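PDB 1P3Y: MrsD protein from Bacillus sp., which catalyses the FAD-dependent oxidative decarboxylation of the C-terminal cysteine of the lantibiotic mersacidin to an aminoenethiol, working as a homododecamer. Local coordinates for the interface of chains A and B. Residues are numbered along the deposited sequence; one frame, centred on the assembly and turned at random. Chains: chain A/B, MrsD protein.

Contact 1 and contact 2 belong to one interface of the MrsD dodecamer, their C-alpha centres about 15 Å apart. On chain B they draw on successive elements, a loop residue and helix 126-129 for contact 1 and helix 132-144 for contact 2, so a short stretch of sequence supplies both. Chain A answers with helices 75-81 and 106-113 in the first and helices 92-99 and 132-144 in the second. Helix 132-144 thus serves both chains, in different roles, in keeping with an interface that is not an exact two-fold. Contact 1 includes the active-site A:His75, while contact 2 is centred about 17 Å from it.

Contact 1: the interface of chains A and B. Residues chain A 75-76, 80, 112-113; chain B 125, 127-128.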
# COMPACT_ATOMS: atom_id res chain seq x y z
N HIS A 75 23.25 -1.52 -19.15
CA HIS A 75 24.12 -0.42 -19.59
C HIS A 75 25.04 -0.90 -20.72
O HIS A 75 25.32 -0.15 -21.66
CB HIS A 75 24.96 0.09 -18.41
CG HIS A 75 25.76 -0.98 -17.73
ND1 HIS A 75 27.11 -0.86 -17.50
CD2 HIS A 75 25.41 -2.21 -17.28
CE1 HIS A 75 27.56 -1.97 -16.94
NE2 HIS A 75 26.55 -2.81 -16.80
N VAL A 76 25.50 -2.14 -20.63
CA VAL A 76 26.37 -2.69 -21.66
C VAL A 76 25.56 -2.93 -22.94
O VAL A 76 26.07 -2.74 -24.05
CB VAL A 76 27.02 -4.04 -21.21
CG1 VAL A 76 27.66 -3.87 -19.83
CG2 VAL A 76 25.99 -5.16 -21.22
N ARG A 80 26.34 -0.66 -25.98
CA ARG A 80 26.82 -1.27 -27.22
C ARG A 80 25.84 -1.07 -28.36
O ARG A 80 26.26 -0.88 -29.50
CB ARG A 80 27.08 -2.77 -27.04
CG ARG A 80 28.43 -3.08 -26.43
CD ARG A 80 28.85 -4.52 -26.69
NE ARG A 80 30.22 -4.81 -26.25
CZ ARG A 80 30.61 -4.87 -24.98
NH1 ARG A 80 29.74 -4.67 -24.00
NH2 ARG A 80 31.89 -5.13 -24.68
N LEU A 112 30.33 4.90 -19.35
CA LEU A 112 31.45 3.97 -19.21
C LEU A 112 31.28 2.74 -20.07
O LEU A 112 32.27 2.15 -20.50
CB LEU A 112 31.64 3.52 -17.76
CG LEU A 112 32.13 4.54 -16.73
CD1 LEU A 112 32.12 3.87 -15.37
CD2 LEU A 112 33.50 5.04 -17.06
N ALA A 113 30.05 2.33 -20.32
CA ALA A 113 29.82 1.11 -21.09
C ALA A 113 29.72 1.30 -22.60
O ALA A 113 29.67 0.31 -23.34
CB ALA A 113 28.58 0.40 -20.57
N ASN B 125 32.62 -4.68 -17.48
CA ASN B 125 32.66 -4.91 -18.92
C ASN B 125 34.00 -4.39 -19.44
O ASN B 125 34.51 -3.37 -18.96
CB ASN B 125 31.50 -4.14 -19.55
CG ASN B 125 31.32 -4.48 -20.98
OD1 ASN B 125 31.02 -5.62 -21.32
ND2 ASN B 125 31.50 -3.49 -21.85
N LEU B 127 34.72 -2.85 -22.12
CA LEU B 127 34.63 -1.49 -22.62
C LEU B 127 34.85 -0.55 -21.44
O LEU B 127 35.62 0.42 -21.52
CB LEU B 127 33.26 -1.23 -23.26
CG LEU B 127 33.08 -1.82 -24.66
CD1 LEU B 127 31.64 -1.67 -25.11
CD2 LEU B 127 34.02 -1.13 -25.64
N MET B 128 34.18 -0.84 -20.33
CA MET B 128 34.30 -0.02 -19.13
C MET B 128 35.71 -0.08 -18.56
O MET B 128 36.25 0.93 -18.10
CB MET B 128 33.32 -0.51 -18.07
CG MET B 128 31.86 -0.36 -18.45
SD MET B 128 30.81 -1.30 -17.35
CE MET B 128 30.80 -0.21 -15.89
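Between A:His75, A:Arg80 and the residues B:Asn125 to B:Met128 lies a heterologous patch of the subunit interface, largely apolar, with a polar link between A:Arg80 and B:Asn125, which helps to join two copies of MrsD within the homododecamer. It illustrates how an oligomer can build an active site at a subunit boundary. B:Met128 reaches the catalytic histidine with its sulfur: SD lies 3.3 Å from A:His75 CE1, the imidazole carbon between the two nitrogens, and the two side chains cross at about a right angle. The bend at the last torsion of B:Met128 (chi3 77°) keeps its methyl CE near the same imidazole. On its way the thioether chain passes over the end of helix 106-113, where its CG packs 3.7 Å from A:Ala113 CA and beside A:Leu112 CB. A:Val76 lays CG1 over the rim of one face of the A:His75 ring and turns the same methyl toward B:Asn125 CB, 3.9 Å away. Farther along helix 75-81, A:Arg80 NH1 donates a hydrogen bond of 3.1 Å to the amide oxygen OD1 of B:Asn125. The amide nitrogen ND2 is equally near, 3.0 Å from A:Arg80 NH1, and this proximity of two donors makes the placing of the amide atoms less certain at this resolution. The amide stands almost perpendicular to the guanidinium, at whose edge its CG lies. B:Leu127 covers a guanidinium face, its methyl CD1 resting 3.4 Å from A:Arg80 CZ, over the centre. This arginine is therefore met both at an edge and over a face. By packing chain B against the helix that begins with A:His75, the site probably helps to position the catalytic histidine and couples active-site architecture to assembly.

Contact 2: the interface of chains A and B. Residues chain A 98-99, 140, 143-144; chain B 132-133, 136.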
# COMPACT_ATOMS: atom_id res chain seq x y z
N THR A 98 30.51 11.72 -14.44
CA THR A 98 31.25 11.14 -15.55
C THR A 98 32.71 11.57 -15.55
O THR A 98 33.61 10.75 -15.82
CB THR A 98 30.58 11.49 -16.90
OG1 THR A 98 30.30 12.89 -16.94
CG2 THR A 98 29.28 10.70 -17.07
N ALA A 99 32.96 12.83 -15.23
CA ALA A 99 34.32 13.33 -15.19
C ALA A 99 35.16 12.55 -14.19
O ALA A 99 36.36 12.38 -14.39
CB ALA A 99 34.33 14.81 -14.81
N GLN A 140 38.27 18.17 -17.71
CA GLN A 140 38.66 16.78 -17.47
C GLN A 140 38.01 15.82 -18.45
O GLN A 140 38.63 14.85 -18.89
CB GLN A 140 38.31 16.38 -16.03
CG GLN A 140 38.81 15.01 -15.63
CD GLN A 140 40.32 14.93 -15.58
OE1 GLN A 140 40.95 15.42 -14.65
NE2 GLN A 140 40.92 14.31 -16.59
N LYS A 143 39.79 16.31 -21.76
CA LYS A 143 41.08 15.65 -21.66
C LYS A 143 40.88 14.13 -21.80
O LYS A 143 41.71 13.44 -22.40
CB LYS A 143 41.77 15.95 -20.32
CG LYS A 143 43.19 15.39 -20.25
CD LYS A 143 43.72 15.21 -18.82
CE LYS A 143 43.28 13.86 -18.20
NZ LYS A 143 43.81 13.66 -16.80
N ASP A 144 39.77 13.62 -21.25
CA ASP A 144 39.47 12.19 -21.32
C ASP A 144 38.99 11.75 -22.69
O ASP A 144 38.93 10.55 -22.97
CB ASP A 144 38.42 11.81 -20.28
CG ASP A 144 38.97 11.79 -18.87
OD1 ASP A 144 40.21 11.87 -18.70
OD2 ASP A 144 38.15 11.66 -17.92
N THR B 132 39.56 5.59 -19.64
CA THR B 132 40.58 6.39 -18.98
C THR B 132 40.32 6.61 -17.48
O THR B 132 41.20 6.34 -16.64
CB THR B 132 40.71 7.77 -19.67
OG1 THR B 132 40.81 7.58 -21.09
CG2 THR B 132 41.94 8.51 -19.18
N VAL B 133 39.12 7.10 -17.15
CA VAL B 133 38.74 7.39 -15.75
C VAL B 133 38.93 6.22 -14.81
O VAL B 133 39.44 6.38 -13.70
CB VAL B 133 37.26 7.81 -15.61
CG1 VAL B 133 37.19 9.22 -15.05
CG2 VAL B 133 36.52 7.69 -16.95
N ARG B 136 42.50 5.83 -14.11
CA ARG B 136 42.92 6.93 -13.26
C ARG B 136 42.44 6.68 -11.84
O ARG B 136 43.18 6.92 -10.88
CB ARG B 136 42.36 8.26 -13.77
CG ARG B 136 42.59 9.41 -12.78
CD ARG B 136 42.37 10.80 -13.41
NE ARG B 136 41.00 11.12 -13.80
CZ ARG B 136 40.54 11.16 -15.05
NH1 ARG B 136 41.33 10.90 -16.10
NH2 ARG B 136 39.26 11.47 -15.26
O HOH W 1 41.08 8.57 -23.85
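B:Arg136 and A:Asp144 meet in an end-on salt bridge, a worked example of a bidentate ion pair fastening two copies of the same helix, 132-144, across a subunit interface. The guanidinium and carboxylate approach from opposite directions and are nearly coplanar. NH2 of B:Arg136 lies 2.9 Å from A:Asp144 OD2, which accepts through its syn lone pair in an almost straight bond (176° at the hydrogen). NH1 reaches the other carboxylate oxygen, OD1, at 3.0 Å, also on its syn side but 17° out of the carboxylate plane. Paired bonds of this kind restrict rotation of both groups. The arginine bends at chi3 (68°), turning its tip toward the aspartate, and NH2 gives a further, weak hydrogen bond to the backbone oxygen of A:Ala99, 3.2 Å away, at the end of helix 92-99.

The tightly packed part continues over the guanidinium. A:Gln140 stacks its amide on one face, with NE2 3.5 Å from B:Arg136 CZ and the planes roughly parallel, while CA of B:Val133, from the arginine's own helix, lies toward the rim of the opposite face. B:Val133 also sends its methyl CG1 to A:Ala99 O, at 3.3 Å. Beyond this core the contact is looser. The side-chain nitrogen NZ of A:Lys143 stays 3.8 Å from B:Arg136 NH1; both basic groups gather near the carboxylate of A:Asp144 and probably favour its negative charge. On the watery side, B:Thr132 OG1 lies 2.9 Å from a water that also bonds the backbone oxygen of A:Asp144, bridging the chains indirectly. Together, the ion pair and its packed surroundings probably help to fix the relative orientation of neighbouring subunits in the dodecamer.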